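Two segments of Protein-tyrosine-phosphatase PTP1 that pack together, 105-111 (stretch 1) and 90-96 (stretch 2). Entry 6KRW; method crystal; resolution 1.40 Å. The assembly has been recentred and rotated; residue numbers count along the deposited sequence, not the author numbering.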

ATOM      1  N   GLN A 105       3.231   2.520   9.055  1.00 19.98           N
ATOM      2  CA  GLN A 105       1.801   2.661   8.771  1.00 18.47           C
ATOM      3  C   GLN A 105       1.662   2.989   7.288  1.00 18.73           C
ATOM      4  O   GLN A 105       2.634   3.551   6.675  1.00 21.78           O
ATOM      5  CB  GLN A 105       1.167   3.698   9.691  1.00 22.33           C
ATOM      6  CG  GLN A 105       1.585   5.119   9.452  1.00 28.67           C
ATOM      7  CD  GLN A 105       1.074   6.072  10.506  1.00 33.09           C
ATOM      8  OE1 GLN A 105       0.031   5.823  11.155  1.00 30.54           O
ATOM      9  NE2 GLN A 105       1.780   7.189  10.655  1.00 34.21           N
ATOM     10  N   PHE A 106       0.538   2.631   6.727  1.00 17.30           N
ATOM     11  CA  PHE A 106       0.254   2.855   5.299  1.00 17.34           C
ATOM     12  C   PHE A 106      -0.968   3.717   5.110  1.00 16.90           C
ATOM     13  O   PHE A 106      -1.902   3.714   5.926  1.00 18.60           O
ATOM     14  CB  PHE A 106       0.049   1.550   4.539  1.00 17.47           C
ATOM     15  CG  PHE A 106       1.033   0.475   4.882  1.00 17.04           C
ATOM     16  CD1 PHE A 106       0.784  -0.434   5.891  1.00 19.81           C
ATOM     17  CD2 PHE A 106       2.220   0.345   4.167  1.00 19.92           C
ATOM     18  CE1 PHE A 106       1.681  -1.429   6.217  1.00 20.15           C
ATOM     19  CE2 PHE A 106       3.114  -0.669   4.470  1.00 21.05           C
ATOM     20  CZ  PHE A 106       2.857  -1.560   5.492  1.00 19.88           C
ATOM     21  N   ILE A 107      -1.014   4.412   4.002  1.00 16.10           N
ATOM     22  CA  ILE A 107      -2.242   4.941   3.397  1.00 15.93           C
ATOM     23  C   ILE A 107      -2.576   4.110   2.178  1.00 17.11           C
ATOM     24  O   ILE A 107      -1.816   4.174   1.177  1.00 18.60           O
ATOM     25  CB  ILE A 107      -2.180   6.437   3.121  1.00 17.19           C
ATOM     26  CG1 ILE A 107      -2.090   7.222   4.429  1.00 18.31           C
ATOM     27  CG2 ILE A 107      -3.369   6.874   2.300  1.00 18.35           C
ATOM     28  CD1 ILE A 107      -1.835   8.697   4.224  1.00 21.78           C
ATOM     29  N   ALA A 108      -3.614   3.303   2.261  1.00 16.39           N
ATOM     30  CA  ALA A 108      -4.105   2.507   1.122  1.00 16.54           C
ATOM     31  C   ALA A 108      -5.085   3.362   0.364  1.00 17.83           C
ATOM     32  O   ALA A 108      -6.056   3.851   0.967  1.00 17.65           O
ATOM     33  CB  ALA A 108      -4.707   1.211   1.579  1.00 16.28           C
ATOM     34  N   THR A 109      -4.827   3.604  -0.923  1.00 18.21           N
ATOM     35  CA  THR A 109      -5.669   4.542  -1.678  1.00 19.13           C
ATOM     36  C   THR A 109      -5.863   4.030  -3.108  1.00 18.62           C
ATOM     37  O   THR A 109      -5.138   3.125  -3.526  1.00 20.50           O
ATOM     38  CB  THR A 109      -5.067   5.951  -1.592  1.00 19.53           C
ATOM     39  OG1 THR A 109      -5.961   6.881  -2.178  1.00 21.27           O
ATOM     40  CG2 THR A 109      -3.725   6.045  -2.285  1.00 19.71           C
ATOM     41  N   GLN A 110      -6.843   4.549  -3.808  1.00 20.68           N
ATOM     42  CA  GLN A 110      -7.110   4.185  -5.214  1.00 21.01           C
ATOM     43  C   GLN A 110      -6.101   4.894  -6.117  1.00 22.44           C
ATOM     44  O   GLN A 110      -5.461   5.844  -5.694  1.00 23.60           O
ATOM     45  CB  GLN A 110      -8.526   4.597  -5.599  1.00 22.16           C
ATOM     46  CG  GLN A 110      -8.693   6.095  -5.659  1.00 22.45           C
ATOM     47  CD  GLN A 110     -10.108   6.538  -5.912  1.00 23.92           C
ATOM     48  OE1 GLN A 110     -11.043   5.735  -5.900  1.00 23.80           O
ATOM     49  NE2 GLN A 110     -10.245   7.819  -6.215  1.00 24.21           N
ATOM     50  N   GLY A 111      -5.940   4.348  -7.309  1.00 22.38           N
ATOM     51  CA  GLY A 111      -5.124   5.034  -8.336  1.00 27.16           C
ATOM     52  C   GLY A 111      -5.867   6.342  -8.620  1.00 29.41           C
ATOM     53  O   GLY A 111      -7.070   6.330  -8.898  1.00 27.41           O
TER
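Stretch 2 (90-96) VNASLIK

Stretch 2 lies beside stretch 1 as an antiparallel neighbour in a β-sheet, its extended segment through Ala92, Ser93, Leu94 and Ile95 running against the strand 106-109 with an angle of 149° between the N-to-C directions and a closest approach of the axes of 4.5 Å. The register pairs Phe106 with Ile95, Ile107 with Leu94, Ala108 with Ser93 and Thr109 with Ala92. Two of these pairs exchange both backbone hydrogen bonds: Phe106 N to Ile95 O is 2.9 Å and Ile95 N to Phe106 O 2.8 Å, both nearly straight, while Ala108 N to Ser93 O and Ser93 N to Ala108 O are each 2.9 Å and more bent. Ile107 with Leu94 sits between them and Thr109 with Ala92 beyond, and here CA-H...O contacts fill the gaps, the shortest from Ile107 CA to Ser93 O at 3.3 Å.

Side chains alternate between the two faces. On the face of Phe106, Ala108, Ser93 and Ile95, the small Ala108 leaves a shallow place into which Ile95 leans diagonally, its CG1 3.8 Å from Ala108 CB; Ile95 CB also lies 4.1 Å from Phe106 CB. On the other face the diagonal is mirrored in kind: Ile107 CG2 rests 3.8 Å from Ala92 CB, the bulkier side chain now coming from stretch 1, and Thr109 OG1 comes within 3.6 Å of the same Ala92 CB.

At the corner of stretch 2, Thr109 OG1 donates a short hydrogen bond to Asn91 O, 2.5 Å, as the CA atoms of Thr109 and Ala92 close to 4.2 Å. At the far end Gln105 reaches across, its OE1 3.6 Å from both Leu94 CD1 and Lys96 CD, and water 1 joins Gln105 OE1 to the fully extended Lys96 at NZ, 2.8 Å from each atom.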

ATOM      1  N   VAL A  90     -11.050  12.168   0.555  1.00 19.85           N
ATOM      2  CA  VAL A  90     -10.213  11.463  -0.439  1.00 20.18           C
ATOM      3  C   VAL A  90     -10.413   9.968  -0.227  1.00 20.26           C
ATOM      4  O   VAL A  90     -10.612   9.517   0.924  1.00 19.86           O
ATOM      5  CB  VAL A  90      -8.758  11.924  -0.328  1.00 26.23           C
ATOM      6  CG1 VAL A  90      -8.184  11.766   1.039  1.00 26.05           C
ATOM      7  CG2 VAL A  90      -7.872  11.207  -1.346  1.00 30.08           C
ATOM      8  N   ASN A  91     -10.401   9.189  -1.297  1.00 20.36           N
ATOM      9  CA  ASN A  91     -10.565   7.725  -1.208  1.00 17.94           C
ATOM     10  C   ASN A  91      -9.254   7.139  -0.708  1.00 19.04           C
ATOM     11  O   ASN A  91      -8.400   6.744  -1.522  1.00 21.79           O
ATOM     12  CB  ASN A  91     -11.085   7.142  -2.503  1.00 17.83           C
ATOM     13  CG  ASN A  91     -11.520   5.709  -2.334  1.00 19.31           C
ATOM     14  OD1 ASN A  91     -10.852   4.920  -1.660  1.00 20.01           O
ATOM     15  ND2 ASN A  91     -12.630   5.358  -2.971  1.00 19.58           N
ATOM     16  N   ALA A  92      -9.067   7.106   0.603  1.00 17.60           N
ATOM     17  CA  ALA A  92      -7.776   6.740   1.203  1.00 16.88           C
ATOM     18  C   ALA A  92      -8.035   6.315   2.640  1.00 15.17           C
ATOM     19  O   ALA A  92      -8.876   6.985   3.317  1.00 16.45           O
ATOM     20  CB  ALA A  92      -6.806   7.893   1.168  1.00 17.87           C
ATOM     21  N   SER A  93      -7.378   5.261   3.064  1.00 14.64           N
ATOM     22  CA  SER A  93      -7.585   4.628   4.385  1.00 14.31           C
ATOM     23  C   SER A  93      -6.273   4.518   5.133  1.00 14.51           C
ATOM     24  O   SER A  93      -5.249   4.124   4.542  1.00 16.08           O
ATOM     25  CB  SER A  93      -8.131   3.238   4.179  1.00 15.58           C
ATOM     26  OG  SER A  93      -9.330   3.247   3.453  1.00 16.59           O
ATOM     27  N   LEU A  94      -6.238   4.839   6.415  1.00 14.26           N
ATOM     28  CA  LEU A  94      -5.107   4.541   7.294  1.00 14.52           C
ATOM     29  C   LEU A  94      -5.052   3.073   7.650  1.00 14.34           C
ATOM     30  O   LEU A  94      -6.018   2.535   8.232  1.00 15.84           O
ATOM     31  CB  LEU A  94      -5.175   5.353   8.575  1.00 15.90           C
ATOM     32  CG  LEU A  94      -3.960   5.199   9.473  1.00 18.00           C
ATOM     33  CD1 LEU A  94      -2.712   5.753   8.805  1.00 20.28           C
ATOM     34  CD2 LEU A  94      -4.208   5.858  10.809  1.00 18.86           C
ATOM     35  N   ILE A  95      -3.958   2.407   7.296  1.00 14.85           N
ATOM     36  CA  ILE A  95      -3.700   1.008   7.651  1.00 14.82           C
ATOM     37  C   ILE A  95      -2.628   1.014   8.701  1.00 15.92           C
ATOM     38  O   ILE A  95      -1.483   1.383   8.425  1.00 17.02           O
ATOM     39  CB  ILE A  95      -3.308   0.159   6.426  1.00 15.43           C
ATOM     40  CG1 ILE A  95      -4.224   0.391   5.237  1.00 15.67           C
ATOM     41  CG2 ILE A  95      -3.209  -1.302   6.809  1.00 17.89           C
ATOM     42  CD1 ILE A  95      -5.670   0.045   5.480  1.00 16.22           C
ATOM     43  N   LYS A  96      -2.986   0.629   9.925  1.00 17.44           N
ATOM     44  CA  LYS A  96      -2.082   0.724  11.080  1.00 18.01           C
ATOM     45  C   LYS A  96      -2.374  -0.464  11.987  1.00 18.32           C
ATOM     46  O   LYS A  96      -3.506  -0.596  12.436  1.00 22.42           O
ATOM     47  CB  LYS A  96      -2.231   2.072  11.782  1.00 21.96           C
ATOM     48  CG  LYS A  96      -1.339   2.283  12.986  1.00 27.00           C
ATOM     49  CD  LYS A  96      -1.484   3.663  13.587  1.00 26.34           C
ATOM     50  CE  LYS A  96      -0.505   3.885  14.718  1.00 30.05           C
ATOM     51  NZ  LYS A  96      -0.651   5.227  15.335  1.00 34.83           N
TER
HETATM   52  O   HOH W   1      -0.830   7.209  13.377  1.00 33.03           O